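Local coordinates for La protein (Trypanosoma brucei, PDB 1S29), which probably binds RNA, its N-terminal fragment here being the La motif, a winged-helix domain that contacts RNA through conserved aromatic residues, at residues Gln17-Phe22 against Ser73-Leu78; Glu42-Leu47 against Met84-Asp89. All coordinates share one frame; numbering follows the deposited sequence.

In the fold
Both contacts belong to the winged-helix La motif and use its small antiparallel sheet, their centres about 9 Å apart. Interaction 1 sets the C-terminal part of helix 8-21 against strand 76-78, an outermost strand of the sheet; interaction 2 pairs the other outermost strand, 45-46, with the central strand 84-87. Along the chain the segments alternate, 17-22, 42-47, 73-78, 84-89, so the two closures cross and tie the start, middle and end of the domain together. They also touch directly: Phe22 O lies 2.7 Å from Arg87 NH1, a probable hydrogen bond, and Lys75 O is bonded to Arg88 N just past the ends of the neighbouring strands 76-78 and 84-87.

Interaction 1: residues Gln17-Phe22 against Ser73-Leu78; sequences QVEFYF and SEKLVL
Leu76 sends its two methyls to different places: CD1 to Val18 and Glu19 of helix 8-21, CD2 to the ring of Phe22. The Val18 branch that touches is CG1, anti to the backbone N (chi1 176°), and it comes within 3.5 Å of Leu76 CD1, the two side chains running obliquely to each other. Glu19 passes the same methyl with its aliphatic part, CG lying 3.8 Å from Leu76 CD1. Phe22 and Leu76 meet at about a right angle, with Leu76 CD2 3.7 Å from Phe22 CD2 and also near CG and CB, on the side of the ring close to its own backbone.

Beyond CG the Glu19 chain runs extended and carries its carboxylate past Leu76 to Ser73. There Ser73 OG donates to Glu19 OE2 at 2.6 Å, a short bond that uses the anti lone pair, the one away from OE1. The same hydroxyl oxygen accepts from Lys75 N at 3.1 Å, which makes an ST turn, and more weakly from Leu76 N. The serine thus holds the turn leading into strand 76-78 while presenting its proton to the helix. In this winged helix-turn-helix domain the arrangement fastens the first long helix to an outer strand of the sheet, and helices 47-50 and 63-70 close in on the apolar part: Leu50 touches Val18 and Phe22, and Ile70 packs on Leu76.

Glu19 OE2 is gripped further by a water that donates to it and accepts from Glu74 N, and by Gln15 NE2 one helical turn back. Lys75 lays its CD 4.2 Å from Glu19 CD, but its NZ stays 4.5 Å from Glu19 OE1, near enough to favour the negative charge perhaps, yet beyond a salt bridge.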
loop_
_atom_site.group_PDB
_atom_site.type_symbol
_atom_site.label_atom_id
_atom_site.label_comp_id
_atom_site.label_asym_id
_atom_site.label_seq_id
_atom_site.Cartn_x
_atom_site.Cartn_y
_atom_site.Cartn_z
ATOM N N GLN A 17 7.944 0.029 -0.345
ATOM C CA GLN A 17 7.577 -0.203 1.052
ATOM C C GLN A 17 6.171 -0.799 1.111
ATOM O O GLN A 17 5.898 -1.661 1.944
ATOM C CB GLN A 17 7.638 1.103 1.852
ATOM C CG GLN A 17 9.037 1.705 1.946
ATOM C CD GLN A 17 9.950 0.941 2.897
ATOM O OE1 GLN A 17 10.093 -0.277 2.804
ATOM N NE2 GLN A 17 10.580 1.666 3.817
ATOM N N VAL A 18 5.276 -0.333 0.240
ATOM C CA VAL A 18 3.919 -0.875 0.209
ATOM C C VAL A 18 4.004 -2.304 -0.325
ATOM O O VAL A 18 3.350 -3.207 0.194
ATOM C CB VAL A 18 2.970 -0.031 -0.693
ATOM C CG1 VAL A 18 1.594 -0.697 -0.773
ATOM C CG2 VAL A 18 2.825 1.375 -0.127
ATOM N N GLU A 19 4.824 -2.518 -1.352
ATOM C CA GLU A 19 4.983 -3.857 -1.901
ATOM C C GLU A 19 5.575 -4.769 -0.820
ATOM O O GLU A 19 5.292 -5.964 -0.783
ATOM C CB GLU A 19 5.889 -3.825 -3.138
ATOM C CG GLU A 19 5.314 -2.978 -4.252
ATOM C CD GLU A 19 6.210 -2.893 -5.471
ATOM O OE1 GLU A 19 7.445 -3.025 -5.329
ATOM O OE2 GLU A 19 5.677 -2.678 -6.579
ATOM N N PHE A 20 6.389 -4.196 0.060
ATOM C CA PHE A 20 7.008 -4.962 1.146
ATOM C C PHE A 20 5.951 -5.560 2.062
ATOM O O PHE A 20 5.978 -6.750 2.374
ATOM C CB PHE A 20 7.926 -4.053 1.970
ATOM C CG PHE A 20 8.515 -4.709 3.197
ATOM C CD1 PHE A 20 9.641 -5.522 3.104
ATOM C CD2 PHE A 20 7.960 -4.477 4.454
ATOM C CE1 PHE A 20 10.210 -6.092 4.247
ATOM C CE2 PHE A 20 8.521 -5.042 5.605
ATOM C CZ PHE A 20 9.652 -5.853 5.497
ATOM N N TYR A 21 5.015 -4.732 2.504
ATOM C CA TYR A 21 3.976 -5.215 3.396
ATOM C C TYR A 21 3.098 -6.280 2.754
ATOM O O TYR A 21 2.603 -7.176 3.439
ATOM C CB TYR A 21 3.117 -4.045 3.886
ATOM C CG TYR A 21 3.820 -3.168 4.903
ATOM C CD1 TYR A 21 4.114 -1.837 4.627
ATOM C CD2 TYR A 21 4.193 -3.677 6.146
ATOM C CE1 TYR A 21 4.762 -1.031 5.567
ATOM C CE2 TYR A 21 4.844 -2.879 7.090
ATOM C CZ TYR A 21 5.123 -1.560 6.794
ATOM O OH TYR A 21 5.750 -0.767 7.733
ATOM N N PHE A 22 2.917 -6.192 1.440
ATOM C CA PHE A 22 2.091 -7.155 0.715
ATOM C C PHE A 22 2.865 -8.306 0.074
ATOM O O PHE A 22 2.284 -9.117 -0.632
ATOM C CB PHE A 22 1.285 -6.438 -0.369
ATOM C CG PHE A 22 0.109 -5.658 0.159
ATOM C CD1 PHE A 22 -1.066 -6.309 0.527
ATOM C CD2 PHE A 22 0.173 -4.278 0.284
ATOM C CE1 PHE A 22 -2.158 -5.592 1.008
ATOM C CE2 PHE A 22 -0.915 -3.552 0.764
ATOM C CZ PHE A 22 -2.081 -4.207 1.127
ATOM N N SER A 73 3.203 0.218 -9.709
ATOM C CA SER A 73 3.425 -1.165 -9.313
ATOM C C SER A 73 2.737 -2.211 -10.179
ATOM O O SER A 73 1.622 -2.009 -10.657
ATOM C CB SER A 73 2.999 -1.368 -7.860
ATOM O OG SER A 73 3.264 -2.695 -7.459
ATOM N N GLU A 74 3.417 -3.336 -10.368
ATOM C CA GLU A 74 2.879 -4.439 -11.150
ATOM C C GLU A 74 2.468 -5.550 -10.188
ATOM O O GLU A 74 1.946 -6.585 -10.602
ATOM C CB GLU A 74 3.937 -4.956 -12.132
ATOM C CG GLU A 74 4.519 -3.860 -13.019
ATOM C CD GLU A 74 5.601 -4.359 -13.963
ATOM O OE1 GLU A 74 6.632 -4.888 -13.485
ATOM O OE2 GLU A 74 5.424 -4.212 -15.191
ATOM N N LYS A 75 2.702 -5.325 -8.898
ATOM C CA LYS A 75 2.369 -6.304 -7.872
ATOM C C LYS A 75 1.133 -5.886 -7.090
ATOM O O LYS A 75 0.562 -6.683 -6.345
ATOM C CB LYS A 75 3.537 -6.464 -6.891
ATOM C CG LYS A 75 4.840 -6.901 -7.532
ATOM C CD LYS A 75 5.946 -7.006 -6.496
ATOM C CE LYS A 75 7.242 -7.507 -7.107
ATOM N NZ LYS A 75 7.782 -6.571 -8.138
ATOM N N LEU A 76 0.730 -4.630 -7.255
ATOM C CA LEU A 76 -0.431 -4.092 -6.549
ATOM C C LEU A 76 -1.444 -3.529 -7.534
ATOM O O LEU A 76 -1.085 -3.136 -8.642
ATOM C CB LEU A 76 0.008 -2.975 -5.600
ATOM C CG LEU A 76 1.069 -3.317 -4.548
ATOM C CD1 LEU A 76 1.686 -2.033 -4.024
ATOM C CD2 LEU A 76 0.447 -4.123 -3.410
ATOM N N VAL A 77 -2.708 -3.487 -7.117
ATOM C CA VAL A 77 -3.786 -2.955 -7.950
ATOM C C VAL A 77 -4.642 -2.027 -7.092
ATOM O O VAL A 77 -5.090 -2.419 -6.009
ATOM C CB VAL A 77 -4.706 -4.077 -8.491
ATOM C CG1 VAL A 77 -5.807 -3.470 -9.351
ATOM C CG2 VAL A 77 -3.904 -5.076 -9.292
ATOM N N LEU A 78 -4.859 -0.804 -7.581
ATOM C CA LEU A 78 -5.670 0.186 -6.881
ATOM C C LEU A 78 -7.146 -0.007 -7.223
ATOM O O LEU A 78 -7.487 -0.424 -8.331
ATOM C CB LEU A 78 -5.236 1.604 -7.278
ATOM C CG LEU A 78 -3.916 2.093 -6.672
ATOM C CD1 LEU A 78 -3.416 3.338 -7.407
ATOM C CD2 LEU A 78 -4.128 2.380 -5.189
HETATM O O HOH W 1 6.231 -3.538 -9.333
HETATM O O HOH W 2 1.859 -7.932 -3.756
#

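Interaction 2: residues Glu42-Leu47 against Met84-Asp89; sequences EGFVSL and MVRRRD
Phe44 and Arg86 make the close-packed part. Arg86 CD sits over one face of the ring, 3.7 Å from the Phe44 centroid and 19° off the normal, a CH-pi contact offset toward the rim. The chain passes extended over the outer part of the ring, CG by CE2 and NE by CZ, and the guanidinium is turned 70° from the ring plane. Selenomethionine Met84 bends at chi3 (86°), bringing CE within 3.7 Å of Phe44 O; its SE lies oblique to the ring, a Met-aromatic contact. Next to them along the strands Val45 and Val85 form an antiparallel hydrogen-bonded pair, Val45 N to Val85 O and Val85 N to Val45 O each 2.9 Å.

Glu42 still packs close by its backbone, O 3.3 Å from Arg86 CD, but its exposed carboxylate is looser, OE1 5.1 Å from Arg86 NE without a salt bridge, and Gly43 O reaches Arg87 N through a water. Ser46, its CB directed away from strand 84-87, uses OG to cap the following helix and bond Thr49 OG1.

In the core Val45 meets Leu33 of helix 31-37 and Val85 meets Ile70 of helix 63-70, while strand 76-78 flanks strand 84-87 on its other side.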
loop_
_atom_site.group_PDB
_atom_site.type_symbol
_atom_site.label_atom_id
_atom_site.label_comp_id
_atom_site.label_asym_id
_atom_site.label_seq_id
_atom_site.Cartn_x
_atom_site.Cartn_y
_atom_site.Cartn_z
ATOM N N GLU A 42 -11.982 -9.457 -2.405
ATOM C CA GLU A 42 -10.985 -9.003 -3.361
ATOM C C GLU A 42 -9.638 -8.751 -2.694
ATOM O O GLU A 42 -8.628 -8.529 -3.368
ATOM C CB GLU A 42 -11.504 -7.743 -4.070
ATOM C CG GLU A 42 -12.862 -7.970 -4.770
ATOM C CD GLU A 42 -13.495 -6.696 -5.321
ATOM O OE1 GLU A 42 -12.907 -6.071 -6.232
ATOM O OE2 GLU A 42 -14.591 -6.325 -4.849
ATOM N N GLY A 43 -9.626 -8.823 -1.365
ATOM C CA GLY A 43 -8.399 -8.602 -0.619
ATOM C C GLY A 43 -7.978 -7.146 -0.573
ATOM O O GLY A 43 -6.807 -6.833 -0.351
ATOM N N PHE A 44 -8.930 -6.250 -0.812
ATOM C CA PHE A 44 -8.648 -4.821 -0.775
ATOM C C PHE A 44 -8.413 -4.323 0.650
ATOM O O PHE A 44 -9.116 -4.716 1.596
ATOM C CB PHE A 44 -9.807 -4.033 -1.405
ATOM C CG PHE A 44 -9.680 -3.840 -2.894
ATOM C CD1 PHE A 44 -10.650 -4.330 -3.761
ATOM C CD2 PHE A 44 -8.595 -3.151 -3.424
ATOM C CE1 PHE A 44 -10.538 -4.134 -5.141
ATOM C CE2 PHE A 44 -8.474 -2.950 -4.796
ATOM C CZ PHE A 44 -9.452 -3.447 -5.657
ATOM N N VAL A 45 -7.417 -3.453 0.786
ATOM C CA VAL A 45 -7.051 -2.844 2.066
ATOM C C VAL A 45 -7.057 -1.331 1.847
ATOM O O VAL A 45 -6.470 -0.847 0.883
ATOM C CB VAL A 45 -5.633 -3.275 2.507
ATOM C CG1 VAL A 45 -5.248 -2.535 3.784
ATOM C CG2 VAL A 45 -5.589 -4.785 2.742
ATOM N N SER A 46 -7.723 -0.583 2.725
ATOM C CA SER A 46 -7.792 0.867 2.556
ATOM C C SER A 46 -6.432 1.532 2.699
ATOM O O SER A 46 -5.611 1.119 3.518
ATOM C CB SER A 46 -8.774 1.487 3.555
ATOM O OG SER A 46 -8.270 1.464 4.889
ATOM N N LEU A 47 -6.201 2.562 1.889
ATOM C CA LEU A 47 -4.937 3.273 1.946
ATOM C C LEU A 47 -4.817 3.988 3.295
ATOM O O LEU A 47 -3.709 4.222 3.772
ATOM C CB LEU A 47 -4.816 4.263 0.774
ATOM C CG LEU A 47 -4.840 3.673 -0.645
ATOM C CD1 LEU A 47 -4.496 4.762 -1.655
ATOM C CD2 LEU A 47 -3.849 2.531 -0.759
HETATM N N MSE A 84 -8.396 2.195 -2.062
HETATM C CA MSE A 84 -7.908 0.903 -1.576
HETATM C C MSE A 84 -6.892 0.270 -2.521
HETATM O O MSE A 84 -6.744 0.676 -3.670
HETATM C CB MSE A 84 -9.081 -0.067 -1.384
HETATM C CG MSE A 84 -10.260 0.514 -0.621
HETATM SE SE MSE A 84 -11.663 -0.789 -0.264
HETATM C CE MSE A 84 -10.938 -1.506 1.390
ATOM N N VAL A 85 -6.185 -0.741 -2.028
ATOM C CA VAL A 85 -5.208 -1.438 -2.848
ATOM C C VAL A 85 -5.225 -2.918 -2.481
ATOM O O VAL A 85 -5.515 -3.276 -1.342
ATOM C CB VAL A 85 -3.779 -0.867 -2.636
ATOM C CG1 VAL A 85 -3.325 -1.094 -1.198
ATOM C CG2 VAL A 85 -2.810 -1.511 -3.631
ATOM N N ARG A 86 -4.937 -3.769 -3.460
ATOM C CA ARG A 86 -4.912 -5.210 -3.243
ATOM C C ARG A 86 -3.711 -5.826 -3.946
ATOM O O ARG A 86 -3.090 -5.195 -4.805
ATOM C CB ARG A 86 -6.188 -5.858 -3.788
ATOM C CG ARG A 86 -6.346 -5.756 -5.306
ATOM C CD ARG A 86 -7.609 -6.470 -5.746
ATOM N NE ARG A 86 -7.884 -6.308 -7.174
ATOM C CZ ARG A 86 -7.207 -6.907 -8.150
ATOM N NH1 ARG A 86 -6.197 -7.717 -7.872
ATOM N NH2 ARG A 86 -7.553 -6.706 -9.416
ATOM N N ARG A 87 -3.372 -7.050 -3.558
ATOM C CA ARG A 87 -2.278 -7.757 -4.198
ATOM C C ARG A 87 -2.760 -8.158 -5.579
ATOM O O ARG A 87 -3.955 -8.416 -5.783
ATOM C CB ARG A 87 -1.924 -9.038 -3.443
ATOM C CG ARG A 87 -1.103 -8.867 -2.194
ATOM C CD ARG A 87 -1.125 -10.168 -1.404
ATOM N NE ARG A 87 -0.851 -11.332 -2.243
ATOM C CZ ARG A 87 0.333 -11.934 -2.342
ATOM N NH1 ARG A 87 1.376 -11.488 -1.651
ATOM N NH2 ARG A 87 0.472 -12.994 -3.129
ATOM N N ARG A 88 -1.830 -8.216 -6.520
ATOM C CA ARG A 88 -2.144 -8.629 -7.876
ATOM C C ARG A 88 -2.350 -10.141 -7.821
ATOM O O ARG A 88 -3.258 -10.688 -8.456
ATOM C CB ARG A 88 -0.963 -8.309 -8.795
ATOM C CG ARG A 88 -1.175 -8.655 -10.263
ATOM C CD ARG A 88 -2.003 -7.594 -10.972
ATOM N NE ARG A 88 -2.120 -7.861 -12.402
ATOM C CZ ARG A 88 -3.072 -8.610 -12.952
ATOM N NH1 ARG A 88 -4.002 -9.170 -12.190
ATOM N NH2 ARG A 88 -3.092 -8.802 -14.267
ATOM N N ASP A 89 -1.513 -10.802 -7.024
ATOM C CA ASP A 89 -1.539 -12.258 -6.878
ATOM C C ASP A 89 -2.262 -12.768 -5.636
ATOM O O ASP A 89 -2.277 -12.114 -4.597
ATOM C CB ASP A 89 -0.109 -12.803 -6.872
ATOM C CG ASP A 89 0.713 -12.289 -8.034
ATOM O OD1 ASP A 89 0.218 -12.338 -9.176
ATOM O OD2 ASP A 89 1.860 -11.838 -7.804
HETATM O O HOH W 3 -4.629 -8.165 -1.321
#